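Secreted hemophore CSA2 (Candida albicans, PDB 4Y7S) binds haem as a secreted hemophore and helps the fungus take iron from human haemoglobin during hyphal growth, exchanging haem with related CFEM proteins. Local coordinates at residues T41-P44 / G49-C52. Numbering follows the deposited sequence.
Sequences TPCP and GCLC. With HEB (heme b/c), chain D.
In the haem pocket of the CFEM domain, one of the four signature disulfides, Cys43–Cys50, ties the loop segment 41-44 to helix 48-53, an example of a crosslink that itself lines a cofactor pocket. Cys43 SG and Cys50 SG are bonded at 2.0 Å, with a chi3 of -79°. Cys50 holds its SG anti to the backbone N (chi1 -175°), which carries the sulfur across to the loop and to within 3.4 Å of haem atom C2C. On the side of the bridge away from the haem, Leu51 lays its CD2 methyl 3.7 Å from Cys43 SG, with Phe57 of helix 55-68 packing on this leucine. Within the loop an ST turn forms: Thr41 OG1 accepts the N-H of Cys43 at 3.0 Å and is hydrogen-bonded to Thr38 O. Prolines on both sides of Cys43 reach the cofactor, Pro42 CG lying 3.4 Å from haem CBC and Pro44 CG 3.6 Å from haem C2D. Asp47, the axial iron ligand, sits in the short connection closed by the disulfide, and its OD1 accepts the N-H of Cys50, a bond that probably helps to position the carboxylate. Such a disulfide, closing the turn from loop into helix around the axial aspartate, is part of the helical-basket fold of CFEM haem-binding proteins.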
loop_
_atom_site.group_PDB
_atom_site.type_symbol
_atom_site.label_atom_id
_atom_site.label_comp_id
_atom_site.label_asym_id
_atom_site.label_seq_id
_atom_site.Cartn_x
_atom_site.Cartn_y
_atom_site.Cartn_z
ATOM N N THR A 41 6.407 2.491 -7.853
ATOM C CA THR A 41 6.215 1.078 -7.536
ATOM C C THR A 41 7.558 0.357 -7.526
ATOM O O THR A 41 8.544 0.856 -8.064
ATOM C CB THR A 41 5.305 0.350 -8.544
ATOM O OG1 THR A 41 6.028 0.101 -9.754
ATOM C CG2 THR A 41 4.058 1.145 -8.869
ATOM N N PRO A 42 7.600 -0.819 -6.891
ATOM C CA PRO A 42 8.769 -1.703 -6.987
ATOM C C PRO A 42 8.732 -2.587 -8.243
ATOM O O PRO A 42 9.490 -3.543 -8.325
ATOM C CB PRO A 42 8.637 -2.565 -5.739
ATOM C CG PRO A 42 7.109 -2.692 -5.565
ATOM C CD PRO A 42 6.557 -1.368 -6.001
ATOM N N CYS A 43 7.830 -2.286 -9.178
ATOM C CA CYS A 43 7.592 -3.153 -10.342
ATOM C C CYS A 43 8.483 -2.819 -11.518
ATOM O O CYS A 43 8.598 -1.639 -11.876
ATOM C CB CYS A 43 6.150 -3.023 -10.833
ATOM S SG CYS A 43 4.841 -3.326 -9.637
ATOM N N PRO A 44 9.063 -3.841 -12.168
ATOM C CA PRO A 44 9.505 -3.523 -13.521
ATOM C C PRO A 44 8.330 -2.986 -14.312
ATOM O O PRO A 44 7.221 -3.492 -14.145
ATOM C CB PRO A 44 9.987 -4.873 -14.072
ATOM C CG PRO A 44 10.262 -5.698 -12.884
ATOM C CD PRO A 44 9.259 -5.266 -11.848
ATOM N N GLY A 49 1.676 -8.572 -13.669
ATOM C CA GLY A 49 1.309 -9.097 -12.363
ATOM C C GLY A 49 1.645 -8.160 -11.224
ATOM O O GLY A 49 0.821 -7.930 -10.346
ATOM N N CYS A 50 2.854 -7.601 -11.235
ATOM C CA CYS A 50 3.222 -6.656 -10.189
ATOM C C CYS A 50 2.309 -5.409 -10.208
ATOM O O CYS A 50 1.824 -4.971 -9.169
ATOM C CB CYS A 50 4.684 -6.248 -10.343
ATOM S SG CYS A 50 5.302 -5.204 -9.020
ATOM N N LEU A 51 2.016 -4.884 -11.387
ATOM C CA LEU A 51 1.194 -3.677 -11.495
ATOM C C LEU A 51 -0.287 -3.947 -11.194
ATOM O O LEU A 51 -1.080 -3.012 -11.034
ATOM C CB LEU A 51 1.352 -3.067 -12.887
ATOM C CG LEU A 51 2.752 -2.543 -13.169
ATOM C CD1 LEU A 51 2.900 -2.127 -14.618
ATOM C CD2 LEU A 51 3.106 -1.407 -12.254
ATOM N N CYS A 52 -0.651 -5.224 -11.121
ATOM C CA CYS A 52 -1.986 -5.638 -10.686
ATOM C C CYS A 52 -2.143 -5.694 -9.163
ATOM O O CYS A 52 -3.271 -5.739 -8.655
ATOM C CB CYS A 52 -2.320 -7.019 -11.255
ATOM S SG CYS A 52 -2.616 -7.036 -13.040
HETATM FE FE HEB D . 7.171 -9.618 -10.882
HETATM C CHA HEB D . 9.877 -10.490 -12.815
HETATM C CHB HEB D . 5.274 -11.960 -12.566
HETATM C CHC HEB D . 4.721 -9.445 -8.457
HETATM C CHD HEB D . 9.151 -7.732 -8.845
HETATM N NA HEB D . 7.522 -11.007 -12.407
HETATM C C1A HEB D . 8.701 -11.147 -13.094
HETATM C C2A HEB D . 8.499 -12.118 -14.141
HETATM C C3A HEB D . 7.228 -12.530 -14.074
HETATM C C4A HEB D . 6.586 -11.835 -12.976
HETATM C CMA HEB D . 6.511 -13.563 -14.977
HETATM C CAA HEB D . 9.591 -12.581 -15.142
HETATM C CBA HEB D . 10.077 -13.968 -14.724
HETATM C CGA HEB D . 11.049 -14.531 -15.735
HETATM O O1A HEB D . 11.109 -15.778 -15.889
HETATM O O2A HEB D . 11.768 -13.745 -16.387
HETATM N NB HEB D . 5.424 -10.551 -10.559
HETATM C C1B HEB D . 4.753 -11.413 -11.410
HETATM C C2B HEB D . 3.419 -11.634 -10.881
HETATM C C3B HEB D . 3.306 -10.921 -9.760
HETATM C C4B HEB D . 4.535 -10.245 -9.545
HETATM C CMB HEB D . 2.331 -12.515 -11.520
HETATM C CAB HEB D . 2.136 -10.763 -8.770
HETATM C CBB HEB D . 1.154 -11.649 -8.687
HETATM N NC HEB D . 6.971 -8.801 -8.988
HETATM C C1C HEB D . 5.853 -8.753 -8.204
HETATM C C2C HEB D . 6.059 -7.855 -7.081
HETATM C C3C HEB D . 7.296 -7.373 -7.212
HETATM C C4C HEB D . 7.883 -7.965 -8.401
HETATM C CMC HEB D . 4.975 -7.560 -6.008
HETATM C CAC HEB D . 8.078 -6.388 -6.326
HETATM C CBC HEB D . 7.631 -6.031 -5.126
HETATM N ND HEB D . 9.197 -9.221 -10.809
HETATM C C1D HEB D . 9.770 -8.327 -9.918
HETATM C C2D HEB D . 11.131 -8.070 -10.313
HETATM C C3D HEB D . 11.360 -8.942 -11.543
HETATM C C4D HEB D . 10.108 -9.610 -11.781
HETATM C CMD HEB D . 12.137 -7.136 -9.614
HETATM C CAD HEB D . 12.638 -9.035 -12.397
HETATM C CBD HEB D . 13.593 -10.115 -11.919
HETATM C CGD HEB D . 14.921 -9.895 -12.607
HETATM O O1D HEB D . 15.018 -9.000 -13.503
HETATM O O2D HEB D . 15.891 -10.618 -12.248
#